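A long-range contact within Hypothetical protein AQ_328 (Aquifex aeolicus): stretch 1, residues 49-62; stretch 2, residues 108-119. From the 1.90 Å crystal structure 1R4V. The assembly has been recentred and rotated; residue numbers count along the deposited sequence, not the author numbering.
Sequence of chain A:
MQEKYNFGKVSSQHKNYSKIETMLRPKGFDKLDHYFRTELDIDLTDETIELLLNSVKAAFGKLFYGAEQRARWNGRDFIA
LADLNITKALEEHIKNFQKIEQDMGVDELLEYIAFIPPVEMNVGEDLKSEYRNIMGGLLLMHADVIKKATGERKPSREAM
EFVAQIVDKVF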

# COMPACT_ATOMS: atom_id res chain seq x y z
N ILE A 49 -7.45 -2.76 -10.12
CA ILE A 49 -6.44 -1.82 -9.62
C ILE A 49 -7.08 -0.82 -8.67
O ILE A 49 -6.50 -0.54 -7.62
CB ILE A 49 -5.70 -1.08 -10.75
CG1 ILE A 49 -4.81 -2.03 -11.52
CG2 ILE A 49 -4.87 0.11 -10.20
CD1 ILE A 49 -4.39 -1.52 -12.91
N GLU A 50 -8.25 -0.29 -9.00
CA GLU A 50 -8.94 0.63 -8.10
C GLU A 50 -9.25 -0.02 -6.74
O GLU A 50 -9.07 0.61 -5.69
CB GLU A 50 -10.24 1.14 -8.73
CG GLU A 50 -10.02 2.12 -9.86
CD GLU A 50 -9.55 3.49 -9.37
OE1 GLU A 50 -9.89 3.90 -8.24
OE2 GLU A 50 -8.86 4.16 -10.16
N LEU A 51 -9.73 -1.26 -6.78
CA LEU A 51 -10.03 -1.98 -5.55
C LEU A 51 -8.77 -2.22 -4.73
O LEU A 51 -8.78 -2.04 -3.50
CB LEU A 51 -10.76 -3.30 -5.87
CG LEU A 51 -12.19 -3.13 -6.40
CD1 LEU A 51 -12.73 -4.45 -6.94
CD2 LEU A 51 -13.12 -2.64 -5.32
N LEU A 52 -7.69 -2.61 -5.41
CA LEU A 52 -6.39 -2.85 -4.79
C LEU A 52 -5.90 -1.57 -4.10
O LEU A 52 -5.51 -1.59 -2.93
CB LEU A 52 -5.39 -3.32 -5.83
CG LEU A 52 -3.91 -3.37 -5.45
CD1 LEU A 52 -3.69 -4.35 -4.27
CD2 LEU A 52 -3.12 -3.77 -6.65
N LEU A 53 -5.91 -0.46 -4.83
CA LEU A 53 -5.47 0.82 -4.27
C LEU A 53 -6.34 1.34 -3.13
O LEU A 53 -5.82 1.97 -2.20
CB LEU A 53 -5.38 1.88 -5.38
CG LEU A 53 -4.39 1.61 -6.50
CD1 LEU A 53 -4.48 2.77 -7.52
CD2 LEU A 53 -2.99 1.44 -5.98
N ASN A 54 -7.66 1.08 -3.17
CA ASN A 54 -8.51 1.48 -2.06
C ASN A 54 -8.15 0.67 -0.81
O ASN A 54 -8.18 1.21 0.28
CB ASN A 54 -9.99 1.37 -2.37
CG ASN A 54 -10.48 2.46 -3.31
OD1 ASN A 54 -9.86 3.51 -3.45
ND2 ASN A 54 -11.63 2.21 -3.94
N SER A 55 -7.80 -0.60 -0.99
CA SER A 55 -7.40 -1.46 0.11
C SER A 55 -6.03 -1.03 0.67
O SER A 55 -5.82 -1.01 1.88
CB SER A 55 -7.41 -2.93 -0.33
OG SER A 55 -6.96 -3.76 0.71
N VAL A 56 -5.09 -0.68 -0.22
CA VAL A 56 -3.79 -0.17 0.19
C VAL A 56 -3.96 1.11 1.02
O VAL A 56 -3.38 1.27 2.10
CB VAL A 56 -2.85 0.02 -1.03
CG1 VAL A 56 -1.60 0.79 -0.66
CG2 VAL A 56 -2.48 -1.33 -1.63
N LYS A 57 -4.80 2.02 0.54
CA LYS A 57 -5.06 3.28 1.21
C LYS A 57 -5.70 3.06 2.57
O LYS A 57 -5.33 3.74 3.53
CB LYS A 57 -5.98 4.14 0.33
CG LYS A 57 -6.40 5.50 0.87
CD LYS A 57 -7.39 6.17 -0.13
CE LYS A 57 -7.79 7.56 0.35
NZ LYS A 57 -8.57 8.35 -0.65
N ALA A 58 -6.68 2.16 2.65
CA ALA A 58 -7.28 1.77 3.94
C ALA A 58 -6.26 1.24 4.98
O ALA A 58 -6.21 1.68 6.12
CB ALA A 58 -8.40 0.77 3.72
N ALA A 59 -5.44 0.29 4.54
CA ALA A 59 -4.40 -0.31 5.34
C ALA A 59 -3.39 0.74 5.81
O ALA A 59 -3.00 0.73 6.99
CB ALA A 59 -3.69 -1.40 4.56
N PHE A 60 -3.02 1.66 4.93
CA PHE A 60 -2.08 2.75 5.23
C PHE A 60 -2.65 3.58 6.37
O PHE A 60 -1.93 3.91 7.32
CB PHE A 60 -1.85 3.62 3.98
CG PHE A 60 -0.52 4.33 3.93
CD1 PHE A 60 0.04 4.63 2.69
CD2 PHE A 60 0.18 4.71 5.06
CE1 PHE A 60 1.25 5.29 2.60
CE2 PHE A 60 1.39 5.37 4.97
CZ PHE A 60 1.93 5.66 3.75
N GLY A 61 -3.94 3.91 6.31
CA GLY A 61 -4.60 4.65 7.38
C GLY A 61 -4.55 3.90 8.71
O GLY A 61 -4.35 4.52 9.76
N LYS A 62 -4.74 2.59 8.67
CA LYS A 62 -4.65 1.71 9.85
C LYS A 62 -3.28 1.68 10.50
O LYS A 62 -3.15 1.43 11.71
CB LYS A 62 -5.13 0.30 9.53
CG LYS A 62 -6.61 0.25 9.38
CD LYS A 62 -7.14 -1.18 9.20
CE LYS A 62 -7.90 -1.64 10.44
NZ LYS A 62 -8.49 -3.00 10.28
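Stretch 2 (108-119) ELLEYIAFIPPV

Stretch 1 is helical throughout, and stretch 2 meets it in two ways: first as the last turns of a helix that begins earlier in the chain and crosses it steeply, then as an extended segment that follows it. The two helix axes make a signed crossing angle of -79° and approach to 10.7 Å, so the helix of stretch 2 meets stretch 1 across about two turns, at E50, L53 and K57. At A114 the chain leaves helical geometry with positive phi (52/58), and from F115 to P117 it takes up extended phi/psi values. The register then runs in the same direction as stretch 1: the CA of F115 lies 6.6 Å from the CA of K57, and the CA of P117 lies 5.3 Å from the CA of G61.

The contact begins at E50. Its CA-to-CB bond points sideways, but the carboxylate at its end comes nearer, and Y112 OH donates a very short hydrogen bond of 2.4 Å to E50 OE2. An acidic side chain suits this partly exposed position because its carboxylate can accept a hydrogen bond from the phenol of Y112 while staying in reach of solvent.

One turn on, L53 points toward stretch 2 and fills the crossing with branched hydrocarbon. Its CD1 lies 3.8 Å from Y112 CD2 and 4.0 Å from L109 CD2, while its CB packs 3.9 Å from I113 CG2. L109, Y112 and I113 all point back toward stretch 1, so a single leucine is met by three residues of stretch 2.

K57 sets out sideways with all four chi angles t. This full extension carries its amino group to the carbonyl of I113, next to A114, where the chain leaves helical phi/psi: K57 NZ donates a 3.0 Å hydrogen bond to I113 O. A water accepts from K57 NZ at 2.8 Å and donates to A114 O at 3.3 Å, linking the lysine to the next carbonyl as well. Its aliphatic part packs too, with K57 CB 4.2 Å from I113 CD1.

F60, buried and pointing toward stretch 2, stacks face to face with F115. The ring centroids are 4.2 Å apart and the planes are inclined at 20°, with F60 CD2 3.6 Å from F115 CZ.

At G61 the backbone itself is the contact surface: its N lies 3.6 Å from F115 CE2 and its O 3.5 Å from P118 CG. F115 and P118 rest directly on it, although the coordinates would leave room for a CB.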

# COMPACT_ATOMS: atom_id res chain seq x y z
N GLU A 108 3.63 7.62 -8.58
CA GLU A 108 2.42 8.12 -9.20
C GLU A 108 1.21 7.59 -8.44
O GLU A 108 0.21 8.30 -8.28
CB GLU A 108 2.35 7.73 -10.69
CG GLU A 108 3.56 8.14 -11.51
CD GLU A 108 4.67 7.09 -11.62
OE1 GLU A 108 5.18 6.58 -10.58
OE2 GLU A 108 5.06 6.77 -12.77
N LEU A 109 1.27 6.35 -7.97
CA LEU A 109 0.12 5.75 -7.31
C LEU A 109 -0.12 6.43 -5.95
O LEU A 109 -1.26 6.59 -5.50
CB LEU A 109 0.34 4.25 -7.15
CG LEU A 109 0.42 3.45 -8.46
CD1 LEU A 109 0.91 2.06 -8.10
CD2 LEU A 109 -0.92 3.47 -9.16
N LEU A 110 0.96 6.84 -5.31
CA LEU A 110 0.87 7.56 -4.04
C LEU A 110 0.08 8.85 -4.22
O LEU A 110 -0.83 9.14 -3.45
CB LEU A 110 2.27 7.88 -3.51
CG LEU A 110 2.52 7.81 -1.99
CD1 LEU A 110 3.61 8.78 -1.67
CD2 LEU A 110 1.28 8.01 -1.09
N GLU A 111 0.40 9.62 -5.25
CA GLU A 111 -0.34 10.85 -5.54
C GLU A 111 -1.79 10.56 -5.91
O GLU A 111 -2.70 11.26 -5.50
CB GLU A 111 0.32 11.68 -6.65
CG GLU A 111 -0.08 13.15 -6.56
CD GLU A 111 0.69 14.05 -7.51
OE1 GLU A 111 0.91 15.25 -7.17
OE2 GLU A 111 1.09 13.57 -8.61
N TYR A 112 -1.98 9.50 -6.69
CA TYR A 112 -3.32 9.08 -7.07
C TYR A 112 -4.23 8.77 -5.89
O TYR A 112 -5.38 9.21 -5.90
CB TYR A 112 -3.24 7.86 -7.96
CG TYR A 112 -4.61 7.44 -8.43
CD1 TYR A 112 -5.17 8.08 -9.52
CD2 TYR A 112 -5.33 6.42 -7.79
CE1 TYR A 112 -6.40 7.73 -9.98
CE2 TYR A 112 -6.59 6.05 -8.26
CZ TYR A 112 -7.10 6.72 -9.36
OH TYR A 112 -8.33 6.45 -9.92
N ILE A 113 -3.76 8.04 -4.89
CA ILE A 113 -4.66 7.70 -3.78
C ILE A 113 -5.03 8.88 -2.88
O ILE A 113 -6.01 8.79 -2.13
CB ILE A 113 -4.16 6.50 -2.96
CG1 ILE A 113 -2.80 6.75 -2.31
CG2 ILE A 113 -4.18 5.26 -3.86
CD1 ILE A 113 -2.45 5.84 -1.15
N ALA A 114 -4.29 9.98 -2.96
CA ALA A 114 -4.58 11.21 -2.23
C ALA A 114 -4.76 10.87 -0.74
O ALA A 114 -5.80 11.15 -0.13
CB ALA A 114 -5.80 11.90 -2.79
N PHE A 115 -3.72 10.28 -0.17
CA PHE A 115 -3.76 9.75 1.18
C PHE A 115 -3.78 10.87 2.23
O PHE A 115 -3.01 11.81 2.14
CB PHE A 115 -2.56 8.84 1.42
CG PHE A 115 -2.47 8.30 2.81
CD1 PHE A 115 -1.41 8.64 3.64
CD2 PHE A 115 -3.46 7.47 3.30
CE1 PHE A 115 -1.35 8.14 4.93
CE2 PHE A 115 -3.40 6.97 4.59
CZ PHE A 115 -2.34 7.32 5.41
N ILE A 116 -4.68 10.76 3.20
CA ILE A 116 -4.80 11.68 4.33
C ILE A 116 -4.81 10.79 5.57
O ILE A 116 -5.77 10.07 5.82
CB ILE A 116 -6.09 12.49 4.24
CG1 ILE A 116 -6.07 13.34 2.95
CG2 ILE A 116 -6.29 13.38 5.48
CD1 ILE A 116 -7.43 13.83 2.52
N PRO A 117 -3.75 10.79 6.37
CA PRO A 117 -3.78 9.93 7.55
C PRO A 117 -4.84 10.42 8.54
O PRO A 117 -5.09 11.62 8.63
CB PRO A 117 -2.36 10.05 8.10
CG PRO A 117 -1.83 11.29 7.54
CD PRO A 117 -2.48 11.52 6.24
N PRO A 118 -5.48 9.50 9.24
CA PRO A 118 -6.55 9.84 10.18
C PRO A 118 -6.04 10.34 11.53
O PRO A 118 -6.34 9.76 12.57
CB PRO A 118 -7.31 8.53 10.31
CG PRO A 118 -6.25 7.45 10.12
CD PRO A 118 -5.25 8.04 9.17
N VAL A 119 -5.27 11.42 11.53
CA VAL A 119 -4.66 11.96 12.74
C VAL A 119 -4.83 13.46 12.64
O VAL A 119 -5.03 13.99 11.54
CB VAL A 119 -3.16 11.61 12.88
CG1 VAL A 119 -2.99 10.12 13.12
CG2 VAL A 119 -2.34 12.05 11.66
O HOH W 1 -9.02 10.92 0.26